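Local coordinates for AlkZ (Streptomyces sahachiroi, PDB 5UUJ), which belongs to the AlkZ-like family of DNA glycosylases, proteins related to the helix-turn-helix folds, at residues M17-L22 with V34-G39; P28-V33 with R61-R66; Q43-A48 with L73-A78; E49-L54 with G286-L291. All blocks are in the same frame, centred on the assembly; numbering follows the deposited sequence.

Interaction 1 of 4, residues M17-L22 with V34-G39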
loop_
_atom_site.group_PDB
_atom_site.type_symbol
_atom_site.label_atom_id
_atom_site.label_comp_id
_atom_site.label_asym_id
_atom_site.label_seq_id
_atom_site.Cartn_x
_atom_site.Cartn_y
_atom_site.Cartn_z
HETATM N N MSE A 17 5.900 11.262 9.454
HETATM C CA MSE A 17 5.815 12.163 8.313
HETATM C C MSE A 17 7.190 12.504 7.755
HETATM O O MSE A 17 7.330 12.806 6.570
HETATM C CB MSE A 17 5.074 13.439 8.701
HETATM C CG MSE A 17 3.574 13.239 8.804
HETATM SE SE MSE A 17 2.630 14.917 9.069
HETATM C CE MSE A 17 1.046 14.540 7.999
ATOM N N GLN A 18 8.204 12.456 8.607
ATOM C CA GLN A 18 9.571 12.621 8.151
ATOM C C GLN A 18 9.976 11.397 7.332
ATOM O O GLN A 18 10.511 11.523 6.230
ATOM C CB GLN A 18 10.513 12.835 9.338
ATOM C CG GLN A 18 11.983 12.909 8.970
ATOM C CD GLN A 18 12.710 11.589 9.181
ATOM O OE1 GLN A 18 13.236 10.997 8.238
ATOM N NE2 GLN A 18 12.749 11.126 10.428
ATOM N N ARG A 19 9.691 10.212 7.857
ATOM C CA ARG A 19 10.043 8.973 7.170
ATOM C C ARG A 19 9.281 8.810 5.855
ATOM O O ARG A 19 9.794 8.204 4.917
ATOM C CB ARG A 19 9.778 7.768 8.074
ATOM C CG ARG A 19 10.585 7.759 9.365
ATOM C CD ARG A 19 12.064 7.564 9.113
ATOM N NE ARG A 19 12.353 6.281 8.478
ATOM C CZ ARG A 19 13.538 5.938 7.987
ATOM N NH1 ARG A 19 14.560 6.783 8.049
ATOM N NH2 ARG A 19 13.704 4.748 7.429
ATOM N N GLN A 20 8.069 9.359 5.786
ATOM C CA GLN A 20 7.207 9.185 4.616
ATOM C C GLN A 20 7.337 10.323 3.600
ATOM O O GLN A 20 6.500 10.456 2.704
ATOM C CB GLN A 20 5.746 9.061 5.054
ATOM C CG GLN A 20 5.438 7.795 5.834
ATOM C CD GLN A 20 3.989 7.727 6.276
ATOM O OE1 GLN A 20 3.088 8.181 5.567
ATOM N NE2 GLN A 20 3.755 7.170 7.459
ATOM N N PHE A 21 8.382 11.134 3.751
ATOM C CA PHE A 21 8.680 12.236 2.836
ATOM C C PHE A 21 7.576 13.292 2.784
ATOM O O PHE A 21 7.409 13.968 1.767
ATOM C CB PHE A 21 8.936 11.707 1.419
ATOM C CG PHE A 21 10.018 10.669 1.340
ATOM C CD1 PHE A 21 11.308 10.963 1.749
ATOM C CD2 PHE A 21 9.751 9.405 0.841
ATOM C CE1 PHE A 21 12.310 10.012 1.671
ATOM C CE2 PHE A 21 10.749 8.450 0.759
ATOM C CZ PHE A 21 12.030 8.753 1.175
ATOM N N LEU A 22 6.833 13.444 3.876
ATOM C CA LEU A 22 5.775 14.449 3.943
ATOM C C LEU A 22 6.280 15.776 4.514
ATOM O O LEU A 22 5.983 16.836 3.966
ATOM C CB LEU A 22 4.598 13.928 4.771
ATOM C CG LEU A 22 3.754 12.850 4.079
ATOM C CD1 LEU A 22 2.738 12.252 5.039
ATOM C CD2 LEU A 22 3.043 13.408 2.854
ATOM N N VAL A 34 7.727 4.669 -3.217
ATOM C CA VAL A 34 7.080 3.363 -3.168
ATOM C C VAL A 34 7.858 2.413 -2.264
ATOM O O VAL A 34 7.267 1.678 -1.469
ATOM C CB VAL A 34 6.946 2.753 -4.579
ATOM C CG1 VAL A 34 6.473 1.298 -4.515
ATOM C CG2 VAL A 34 5.981 3.573 -5.407
ATOM N N GLY A 35 9.181 2.430 -2.383
ATOM C CA GLY A 35 10.027 1.585 -1.560
ATOM C C GLY A 35 9.885 1.910 -0.085
ATOM O O GLY A 35 9.691 1.023 0.746
ATOM N N ARG A 36 9.979 3.197 0.236
ATOM C CA ARG A 36 9.883 3.666 1.614
ATOM C C ARG A 36 8.521 3.348 2.237
ATOM O O ARG A 36 8.441 2.955 3.399
ATOM C CB ARG A 36 10.152 5.176 1.665
ATOM C CG ARG A 36 9.980 5.828 3.030
ATOM C CD ARG A 36 10.882 5.217 4.106
ATOM N NE ARG A 36 12.308 5.362 3.818
ATOM C CZ ARG A 36 13.035 6.439 4.108
ATOM N NH1 ARG A 36 12.484 7.497 4.690
ATOM N NH2 ARG A 36 14.323 6.462 3.810
ATOM N N LEU A 37 7.453 3.516 1.464
ATOM C CA LEU A 37 6.103 3.359 1.999
ATOM C C LEU A 37 5.627 1.906 2.055
ATOM O O LEU A 37 4.483 1.650 2.429
ATOM C CB LEU A 37 5.114 4.183 1.173
ATOM C CG LEU A 37 5.282 5.703 1.200
ATOM C CD1 LEU A 37 4.184 6.360 0.379
ATOM C CD2 LEU A 37 5.277 6.243 2.619
ATOM N N CYS A 38 6.501 0.965 1.706
ATOM C CA CYS A 38 6.142 -0.453 1.655
ATOM C C CYS A 38 4.995 -0.683 0.679
ATOM O O CYS A 38 4.043 -1.408 0.972
ATOM C CB CYS A 38 5.752 -0.971 3.042
ATOM S SG CYS A 38 6.953 -0.598 4.336
ATOM N N GLY A 39 5.100 -0.052 -0.484
ATOM C CA GLY A 39 4.078 -0.137 -1.506
ATOM C C GLY A 39 3.113 1.030 -1.457
ATOM O O GLY A 39 3.017 1.737 -0.455
HETATM O O HOH W 1 13.239 10.348 5.707
#
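Arg36 reaches across to Arg19 where helix 9-19 ends in a Schellman motif. Phe21, with positive phi, is the C-prime residue; Leu22 N bonds back to Met17 O, and Phe21 N to Gln18 O. Helix 30-36 closes with the same motif at Cys38.

The hydrogen bonds centre on one nitrogen. Arg36 NH1 donates to Arg19 O over 2.8 Å, in the carbonyl plane and on a lone pair, with an N-H...O angle of 154°. Arg36 NH1 also donates to a water at 3.1 Å, which lies in the guanidinium plane. That water donates to Gln18 OE1. These two partners should restrain the rotation of the guanidinium.

The Arg36 guanidinium is covered on both faces. The Arg19 guanidinium is stacked flat on that of Arg36, centres 3.9 Å apart and planes 3° from parallel. Bends at chi2 and chi3 fold the Arg19 chain round to this place, and its NE is held by Gly217 O. Over the opposite face of Arg36 comes Phe21 CZ, offset toward the rim, with the ring tilted 26° from the guanidinium. Two like charges are thus layered, a cost that the polar bonds around them probably offset.

The apolar contacts lie nearer the backbones. Phe21 CE2 is 3.4 Å from Arg36 CB. Gln20 sends its amide NE2 to Ala218 O, while its aliphatic part crosses Leu37, with Gln20 CG 3.6 Å from Leu37 CD2.

Interaction 2 of 4, residues P28-V33 with R61-R66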
loop_
_atom_site.group_PDB
_atom_site.type_symbol
_atom_site.label_atom_id
_atom_site.label_comp_id
_atom_site.label_asym_id
_atom_site.label_seq_id
_atom_site.Cartn_x
_atom_site.Cartn_y
_atom_site.Cartn_z
ATOM N N PRO A 28 12.297 12.867 -3.634
ATOM C CA PRO A 28 12.551 11.448 -3.887
ATOM C C PRO A 28 11.979 11.006 -5.228
ATOM O O PRO A 28 10.994 11.574 -5.701
ATOM C CB PRO A 28 11.834 10.756 -2.728
ATOM C CG PRO A 28 10.730 11.687 -2.368
ATOM C CD PRO A 28 11.268 13.070 -2.599
ATOM N N SER A 29 12.599 10.004 -5.837
ATOM C CA SER A 29 12.047 9.392 -7.037
ATOM C C SER A 29 10.776 8.631 -6.672
ATOM O O SER A 29 10.500 8.405 -5.491
ATOM C CB SER A 29 13.064 8.452 -7.681
ATOM O OG SER A 29 13.270 7.306 -6.874
ATOM N N ALA A 30 10.002 8.240 -7.677
ATOM C CA ALA A 30 8.805 7.443 -7.432
ATOM C C ALA A 30 9.179 6.115 -6.775
ATOM O O ALA A 30 8.453 5.615 -5.916
ATOM C CB ALA A 30 8.043 7.205 -8.725
ATOM N N SER A 31 10.317 5.554 -7.178
ATOM C CA SER A 31 10.808 4.307 -6.594
ATOM C C SER A 31 11.182 4.497 -5.129
ATOM O O SER A 31 10.936 3.615 -4.307
ATOM C CB SER A 31 12.013 3.778 -7.372
ATOM O OG SER A 31 11.624 3.324 -8.655
ATOM N N ASP A 32 11.783 5.640 -4.806
ATOM C CA ASP A 32 12.123 5.961 -3.419
ATOM C C ASP A 32 10.876 6.013 -2.541
ATOM O O ASP A 32 10.877 5.493 -1.425
ATOM C CB ASP A 32 12.863 7.301 -3.327
ATOM C CG ASP A 32 14.263 7.243 -3.908
ATOM O OD1 ASP A 32 14.831 6.134 -4.000
ATOM O OD2 ASP A 32 14.797 8.312 -4.266
ATOM N N VAL A 33 9.819 6.640 -3.047
ATOM C CA VAL A 33 8.573 6.759 -2.298
ATOM C C VAL A 33 7.901 5.395 -2.118
ATOM O O VAL A 33 7.545 5.011 -1.002
ATOM C CB VAL A 33 7.590 7.730 -2.990
ATOM C CG1 VAL A 33 6.237 7.738 -2.282
ATOM C CG2 VAL A 33 8.172 9.126 -3.018
ATOM N N ARG A 61 4.071 14.122 -11.057
ATOM C CA ARG A 61 3.169 12.974 -11.059
ATOM C C ARG A 61 3.483 11.998 -12.188
ATOM O O ARG A 61 3.161 10.816 -12.090
ATOM C CB ARG A 61 1.703 13.431 -11.143
ATOM C CG ARG A 61 1.254 13.981 -12.494
ATOM C CD ARG A 61 -0.239 14.351 -12.494
ATOM N NE ARG A 61 -1.126 13.184 -12.394
ATOM C CZ ARG A 61 -1.948 12.914 -11.376
ATOM N NH1 ARG A 61 -2.034 13.718 -10.322
ATOM N NH2 ARG A 61 -2.700 11.824 -11.412
ATOM N N GLU A 62 4.125 12.478 -13.248
ATOM C CA GLU A 62 4.482 11.602 -14.360
ATOM C C GLU A 62 5.666 10.702 -14.012
ATOM O O GLU A 62 5.969 9.767 -14.751
ATOM C CB GLU A 62 4.801 12.417 -15.620
ATOM C CG GLU A 62 3.578 13.066 -16.267
ATOM C CD GLU A 62 2.488 12.061 -16.619
ATOM O OE1 GLU A 62 2.812 10.972 -17.141
ATOM O OE2 GLU A 62 1.301 12.362 -16.368
ATOM N N SER A 63 6.326 10.972 -12.887
ATOM C CA SER A 63 7.473 10.168 -12.479
ATOM C C SER A 63 7.054 8.712 -12.271
ATOM O O SER A 63 7.837 7.794 -12.508
ATOM C CB SER A 63 8.116 10.731 -11.205
ATOM O OG SER A 63 7.245 10.661 -10.087
ATOM N N VAL A 64 5.811 8.505 -11.852
ATOM C CA VAL A 64 5.305 7.154 -11.633
ATOM C C VAL A 64 5.194 6.413 -12.963
ATOM O O VAL A 64 5.733 5.316 -13.113
ATOM C CB VAL A 64 3.932 7.165 -10.930
ATOM C CG1 VAL A 64 3.487 5.744 -10.603
ATOM C CG2 VAL A 64 3.993 7.998 -9.660
ATOM N N ASN A 65 4.501 7.016 -13.926
ATOM C CA ASN A 65 4.370 6.428 -15.257
ATOM C C ASN A 65 5.720 6.164 -15.918
ATOM O O ASN A 65 5.894 5.144 -16.583
ATOM C CB ASN A 65 3.528 7.332 -16.165
ATOM C CG ASN A 65 2.041 7.267 -15.847
ATOM O OD1 ASN A 65 1.543 6.269 -15.324
ATOM N ND2 ASN A 65 1.324 8.336 -16.171
ATOM N N ARG A 66 6.675 7.074 -15.740
ATOM C CA ARG A 66 7.995 6.908 -16.354
ATOM C C ARG A 66 8.740 5.727 -15.737
ATOM O O ARG A 66 9.382 4.946 -16.442
ATOM C CB ARG A 66 8.841 8.180 -16.214
ATOM C CG ARG A 66 8.344 9.369 -17.028
ATOM C CD ARG A 66 9.405 10.465 -17.126
ATOM N NE ARG A 66 9.997 10.792 -15.829
ATOM C CZ ARG A 66 9.570 11.761 -15.020
ATOM N NH1 ARG A 66 8.535 12.520 -15.356
ATOM N NH2 ARG A 66 10.181 11.972 -13.863
#
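Helices 30-36 and 62-69 come close at their first turns, where the CA atoms of Ala30 and Val64 are 5.5 Å apart. The short spacing goes with the small side chains of Ala30 and Ser63. The Ala30 methyl points at the other helix and meets Ser63 and Val64. Ala30 CB lies 3.8 Å from Ser63 OG and 4.0 Å from Val64 CA. The Val64 side chain adds a looser touch, with CG2 4.2 Å from Ala30 CB. Val52 of helix 45-53 packs against both Ala30 and Val64.

Ser63 OG sits between its own backbone N and carbonyl carbon (chi1 65°). There it bonds to Asp60 O, so its polar need is met beside its own helix, while its oxygen also lies against the methyl.

The start of helix 30-36 is held by a capping box. Ser29 OG accepts from Asp32 N at 3.0 Å. In return Ser29 N donates to Asp32 OD2 at 3.2 Å, from well above the carboxylate plane. Glu67, one turn beyond Ser63, ties the two helices by polar bonds: its carboxylate takes Ala30 N on one oxygen and Ser31 OG on the other.

Between the two segments themselves the chemistry is therefore van der Waals contact alone. The fit rests on closeness and shape, and the directional bonds are placed beside it, in the cap and at Glu67.

Interaction 3 of 4, residues Q43-A48 with L73-A78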
loop_
_atom_site.group_PDB
_atom_site.type_symbol
_atom_site.label_atom_id
_atom_site.label_comp_id
_atom_site.label_asym_id
_atom_site.label_seq_id
_atom_site.Cartn_x
_atom_site.Cartn_y
_atom_site.Cartn_z
ATOM N N GLN A 43 -5.061 0.681 -7.110
ATOM C CA GLN A 43 -6.265 0.211 -7.784
ATOM C C GLN A 43 -6.881 1.358 -8.577
ATOM O O GLN A 43 -7.365 1.167 -9.692
ATOM C CB GLN A 43 -7.273 -0.356 -6.784
ATOM C CG GLN A 43 -8.519 -0.940 -7.435
ATOM C CD GLN A 43 -8.196 -1.971 -8.504
ATOM O OE1 GLN A 43 -7.580 -3.000 -8.225
ATOM N NE2 GLN A 43 -8.608 -1.695 -9.737
ATOM N N VAL A 44 -6.862 2.548 -7.983
ATOM C CA VAL A 44 -7.197 3.777 -8.690
ATOM C C VAL A 44 -5.882 4.466 -9.047
ATOM O O VAL A 44 -5.205 5.016 -8.179
ATOM C CB VAL A 44 -8.084 4.709 -7.842
ATOM C CG1 VAL A 44 -8.488 5.937 -8.647
ATOM C CG2 VAL A 44 -9.321 3.963 -7.349
ATOM N N TRP A 45 -5.521 4.421 -10.326
ATOM C CA TRP A 45 -4.192 4.837 -10.755
ATOM C C TRP A 45 -3.927 6.314 -10.488
ATOM O O TRP A 45 -2.845 6.675 -10.027
ATOM C CB TRP A 45 -3.990 4.543 -12.243
ATOM C CG TRP A 45 -2.602 4.841 -12.691
ATOM C CD1 TRP A 45 -2.214 5.794 -13.583
ATOM C CD2 TRP A 45 -1.405 4.196 -12.246
ATOM N NE1 TRP A 45 -0.849 5.779 -13.730
ATOM C CE2 TRP A 45 -0.328 4.807 -12.918
ATOM C CE3 TRP A 45 -1.139 3.161 -11.343
ATOM C CZ2 TRP A 45 0.994 4.415 -12.721
ATOM C CZ3 TRP A 45 0.174 2.773 -11.148
ATOM C CH2 TRP A 45 1.223 3.398 -11.833
ATOM N N SER A 46 -4.913 7.160 -10.771
ATOM C CA SER A 46 -4.758 8.599 -10.594
ATOM C C SER A 46 -4.442 8.938 -9.142
ATOM O O SER A 46 -3.728 9.900 -8.862
ATOM C CB SER A 46 -6.020 9.338 -11.048
ATOM O OG SER A 46 -7.165 8.895 -10.341
ATOM N N VAL A 47 -4.969 8.135 -8.225
ATOM C CA VAL A 47 -4.730 8.333 -6.802
ATOM C C VAL A 47 -3.300 7.932 -6.418
ATOM O O VAL A 47 -2.671 8.581 -5.583
ATOM C CB VAL A 47 -5.754 7.539 -5.970
ATOM C CG1 VAL A 47 -5.367 7.509 -4.502
ATOM C CG2 VAL A 47 -7.138 8.148 -6.137
ATOM N N ALA A 48 -2.788 6.869 -7.032
ATOM C CA ALA A 48 -1.425 6.423 -6.765
ATOM C C ALA A 48 -0.414 7.459 -7.248
ATOM O O ALA A 48 0.589 7.721 -6.581
ATOM C CB ALA A 48 -1.164 5.082 -7.425
ATOM N N LEU A 73 9.461 0.053 -11.461
ATOM C CA LEU A 73 8.304 -0.205 -10.607
ATOM C C LEU A 73 7.443 -1.301 -11.217
ATOM O O LEU A 73 7.353 -1.416 -12.438
ATOM C CB LEU A 73 7.470 1.063 -10.412
ATOM C CG LEU A 73 8.030 2.129 -9.471
ATOM C CD1 LEU A 73 7.115 3.339 -9.454
ATOM C CD2 LEU A 73 8.206 1.583 -8.068
HETATM N N MSE A 74 6.818 -2.106 -10.361
HETATM C CA MSE A 74 5.903 -3.147 -10.817
HETATM C C MSE A 74 4.522 -2.931 -10.214
HETATM O O MSE A 74 4.376 -2.280 -9.179
HETATM C CB MSE A 74 6.433 -4.540 -10.453
HETATM C CG MSE A 74 6.037 -5.050 -9.076
HETATM SE SE MSE A 74 6.858 -6.773 -8.640
HETATM C CE MSE A 74 5.833 -7.942 -9.818
ATOM N N LYS A 75 3.510 -3.465 -10.887
ATOM C CA LYS A 75 2.149 -3.459 -10.370
ATOM C C LYS A 75 1.685 -4.895 -10.190
ATOM O O LYS A 75 1.701 -5.687 -11.134
ATOM C CB LYS A 75 1.205 -2.703 -11.308
ATOM C CG LYS A 75 1.540 -1.232 -11.472
ATOM C CD LYS A 75 0.711 -0.578 -12.568
ATOM C CE LYS A 75 -0.766 -0.569 -12.224
ATOM N NZ LYS A 75 -1.563 0.203 -13.220
ATOM N N THR A 76 1.284 -5.229 -8.970
ATOM C CA THR A 76 0.789 -6.563 -8.676
ATOM C C THR A 76 -0.017 -6.548 -7.384
ATOM O O THR A 76 -0.077 -5.534 -6.685
ATOM C CB THR A 76 1.948 -7.581 -8.566
ATOM O OG1 THR A 76 1.421 -8.913 -8.554
ATOM C CG2 THR A 76 2.782 -7.343 -7.305
ATOM N N TRP A 77 -0.643 -7.676 -7.077
ATOM C CA TRP A 77 -1.453 -7.801 -5.874
ATOM C C TRP A 77 -0.578 -8.243 -4.713
ATOM O O TRP A 77 0.148 -9.229 -4.816
ATOM C CB TRP A 77 -2.600 -8.783 -6.109
ATOM C CG TRP A 77 -3.568 -8.284 -7.129
ATOM C CD1 TRP A 77 -4.781 -7.706 -6.891
ATOM C CD2 TRP A 77 -3.399 -8.292 -8.551
ATOM N NE1 TRP A 77 -5.382 -7.361 -8.078
ATOM C CE2 TRP A 77 -4.555 -7.711 -9.113
ATOM C CE3 TRP A 77 -2.385 -8.740 -9.406
ATOM C CZ2 TRP A 77 -4.727 -7.569 -10.488
ATOM C CZ3 TRP A 77 -2.557 -8.596 -10.772
ATOM C CH2 TRP A 77 -3.720 -8.015 -11.299
ATOM N N ALA A 78 -0.643 -7.491 -3.619
ATOM C CA ALA A 78 0.186 -7.743 -2.451
ATOM C C ALA A 78 -0.655 -7.676 -1.173
ATOM O O ALA A 78 -1.549 -8.504 -0.976
ATOM C CB ALA A 78 1.344 -6.749 -2.401
HETATM O O HOH W 2 -6.951 -5.261 -9.769
#
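Gln43 and Trp45 each meet strand 74-77, one through a water and the other directly. Gln43 stands before the helix, in the turn after strand 40-41. Its OE1 accepts from a water at 2.8 Å, and the same water weakly accepts from Trp77 NE1 at 3.1 Å. This bridge joins the turn to the far end of the strand.

Val44 is the N-cap of helix 45-53, and its carbonyl O accepts from Ala48 N.

Trp45, in the first turn, carries the direct contact. Its CG lies anti to the backbone N (chi1 -175°), which swings the indole toward the strand. Lys75 runs obliquely past the six-membered ring, bent at chi3. Lys75 NZ is 4.1 Å from the centroid of that ring and 33° off its normal, an off-centre cation-pi contact. Lys75 NZ comes nearest to Trp45 CE3, at 3.5 Å. The lysine methylenes follow the ring too, with Lys75 CE 3.6 Å from Trp45 CZ3. The other end of the indole is fixed by Asn65 OD1 of helix 62-69, which accepts from Trp45 NE1. Leu85 of strand 83-86 touches both Trp45 and Lys75.

Helices 30-36, 45-53 and 62-69, with the antiparallel strands 40-41, 74-77 and 83-86 in the sheet order 1-3-2, fit a winged helix, and the contact joins its second helix to a wing strand.

Interaction 4 of 4, residues E49-L54 with G286-L291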
loop_
_atom_site.group_PDB
_atom_site.type_symbol
_atom_site.label_atom_id
_atom_site.label_comp_id
_atom_site.label_asym_id
_atom_site.label_seq_id
_atom_site.Cartn_x
_atom_site.Cartn_y
_atom_site.Cartn_z
ATOM N N GLU A 49 -0.683 8.039 -8.415
ATOM C CA GLU A 49 0.161 9.092 -8.967
ATOM C C GLU A 49 0.229 10.287 -8.025
ATOM O O GLU A 49 1.302 10.837 -7.777
ATOM C CB GLU A 49 -0.368 9.548 -10.327
ATOM C CG GLU A 49 -0.317 8.495 -11.414
ATOM C CD GLU A 49 -0.958 8.975 -12.698
ATOM O OE1 GLU A 49 -0.315 8.873 -13.763
ATOM O OE2 GLU A 49 -2.107 9.463 -12.643
ATOM N N LEU A 50 -0.931 10.682 -7.507
ATOM C CA LEU A 50 -1.037 11.856 -6.652
ATOM C C LEU A 50 -0.251 11.681 -5.358
ATOM O O LEU A 50 0.451 12.591 -4.925
ATOM C CB LEU A 50 -2.506 12.150 -6.336
ATOM C CG LEU A 50 -2.789 13.375 -5.465
ATOM C CD1 LEU A 50 -2.385 14.656 -6.184
ATOM C CD2 LEU A 50 -4.255 13.418 -5.066
ATOM N N ASN A 51 -0.361 10.506 -4.748
ATOM C CA ASN A 51 0.261 10.267 -3.450
ATOM C C ASN A 51 1.786 10.242 -3.518
ATOM O O ASN A 51 2.463 10.561 -2.540
ATOM C CB ASN A 51 -0.264 8.966 -2.852
ATOM C CG ASN A 51 -1.731 9.059 -2.461
ATOM O OD1 ASN A 51 -2.255 10.154 -2.223
ATOM N ND2 ASN A 51 -2.401 7.914 -2.390
ATOM N N VAL A 52 2.325 9.869 -4.673
ATOM C CA VAL A 52 3.759 9.983 -4.900
ATOM C C VAL A 52 4.123 11.450 -5.137
ATOM O O VAL A 52 5.077 11.965 -4.551
ATOM C CB VAL A 52 4.215 9.118 -6.095
ATOM C CG1 VAL A 52 5.682 9.365 -6.425
ATOM C CG2 VAL A 52 3.988 7.645 -5.788
ATOM N N ALA A 53 3.347 12.121 -5.984
ATOM C CA ALA A 53 3.645 13.498 -6.376
ATOM C C ALA A 53 3.584 14.456 -5.192
ATOM O O ALA A 53 4.374 15.398 -5.109
ATOM C CB ALA A 53 2.690 13.955 -7.466
ATOM N N LEU A 54 2.646 14.219 -4.279
ATOM C CA LEU A 54 2.506 15.070 -3.104
ATOM C C LEU A 54 3.713 14.935 -2.177
ATOM O O LEU A 54 3.964 15.805 -1.348
ATOM C CB LEU A 54 1.222 14.736 -2.346
ATOM C CG LEU A 54 -0.099 15.140 -3.013
ATOM C CD1 LEU A 54 -1.274 14.548 -2.254
ATOM C CD2 LEU A 54 -0.238 16.647 -3.100
ATOM N N GLY A 286 -6.568 10.487 -1.735
ATOM C CA GLY A 286 -7.305 9.331 -1.268
ATOM C C GLY A 286 -6.403 8.124 -1.104
ATOM O O GLY A 286 -5.321 8.076 -1.679
ATOM N N PHE A 287 -6.851 7.155 -0.310
ATOM C CA PHE A 287 -6.135 5.894 -0.136
ATOM C C PHE A 287 -4.664 6.107 0.214
ATOM O O PHE A 287 -3.803 5.361 -0.247
ATOM C CB PHE A 287 -6.225 5.043 -1.413
ATOM C CG PHE A 287 -7.622 4.640 -1.788
ATOM C CD1 PHE A 287 -8.189 3.489 -1.265
ATOM C CD2 PHE A 287 -8.363 5.401 -2.680
ATOM C CE1 PHE A 287 -9.471 3.109 -1.615
ATOM C CE2 PHE A 287 -9.647 5.025 -3.032
ATOM C CZ PHE A 287 -10.201 3.875 -2.500
ATOM N N ASP A 288 -4.363 7.123 1.015
ATOM C CA ASP A 288 -2.967 7.446 1.274
ATOM C C ASP A 288 -2.352 6.532 2.327
ATOM O O ASP A 288 -2.986 6.187 3.326
ATOM C CB ASP A 288 -2.809 8.901 1.708
ATOM C CG ASP A 288 -1.358 9.346 1.694
ATOM O OD1 ASP A 288 -0.851 9.660 0.597
ATOM O OD2 ASP A 288 -0.720 9.366 2.768
ATOM N N GLN A 289 -1.101 6.155 2.085
ATOM C CA GLN A 289 -0.370 5.255 2.963
ATOM C C GLN A 289 -0.211 5.791 4.384
ATOM O O GLN A 289 -0.069 5.007 5.321
ATOM C CB GLN A 289 1.008 4.958 2.369
ATOM C CG GLN A 289 0.978 4.042 1.154
ATOM C CD GLN A 289 0.447 2.654 1.476
ATOM O OE1 GLN A 289 1.128 1.846 2.107
ATOM N NE2 GLN A 289 -0.776 2.374 1.043
ATOM N N TYR A 290 -0.228 7.111 4.554
ATOM C CA TYR A 290 -0.143 7.682 5.896
ATOM C C TYR A 290 -1.286 7.144 6.753
ATOM O O TYR A 290 -1.132 6.924 7.956
ATOM C CB TYR A 290 -0.186 9.214 5.867
ATOM C CG TYR A 290 -0.107 9.813 7.251
ATOM C CD1 TYR A 290 1.113 9.940 7.905
ATOM C CD2 TYR A 290 -1.253 10.221 7.921
ATOM C CE1 TYR A 290 1.189 10.469 9.182
ATOM C CE2 TYR A 290 -1.187 10.750 9.193
ATOM C CZ TYR A 290 0.037 10.873 9.819
ATOM O OH TYR A 290 0.109 11.401 11.088
ATOM N N LEU A 291 -2.427 6.925 6.109
ATOM C CA LEU A 291 -3.607 6.372 6.761
ATOM C C LEU A 291 -3.582 4.851 6.798
ATOM O O LEU A 291 -3.846 4.240 7.835
ATOM C CB LEU A 291 -4.872 6.831 6.034
ATOM C CG LEU A 291 -5.835 7.767 6.761
ATOM C CD1 LEU A 291 -7.028 8.041 5.866
ATOM C CD2 LEU A 291 -6.294 7.185 8.090
#
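Asn51 lays its carboxamide against the turn formed by Gly286, Phe287 and Asp288. Its ND2 donates to Gly286 O over 3.0 Å, nearly straight at 175°, although the position of that oxygen is somewhat uncertain. Phe287 O is a more distant neighbour of the same nitrogen. The other branch of the amide faces Asp288. Asn51 OD1 and Asp288 OD1 are 3.2 Å apart, and the amide and carboxylate planes stand almost perpendicular, at 89°. Both atoms are acceptors, so this pair is not a bond. The positive charge of Arg55 probably eases it: its NH1 forms a salt bridge with Asp288 OD1 and also donates to Asn51 O.

Asp288 is the N-cap of helix 289-292. Its OD2 accepts from Tyr290 N at 2.9 Å, from above the carboxylate plane. The same carboxylate thus serves both the new helix and Arg55. The contact joins the C-terminal part of helix 45-53 to a turn more than 200 residues later in the chain, just after strand 281-284 of the five-stranded mixed sheet. Nearby, Leu50 and Leu54 pack on Ala364 of helix 351-365, and Leu54 O accepts from His360 NE2.

In the fold
Interactions 2 and 4 are buried, interaction 1 partly so, and interaction 3 lies at the surface. Interactions 1 and 2 share helix 30-36, and Phe21 of interaction 1 packs on Pro28 and Val33 of interaction 2. Interactions 3 and 4 share helix 45-53, where Val47 touches Phe287. The salt bridge of Arg61 with Glu49 links interactions 2 and 4, and the Trp45-Asn65 pair links 2 and 3. Chemistry follows place. Interaction 2 is close van der Waals contact, interaction 4 buried polar pairing at a turn. Interactions 1 and 3 bring charged side chains against flat groups, each with a bridging water.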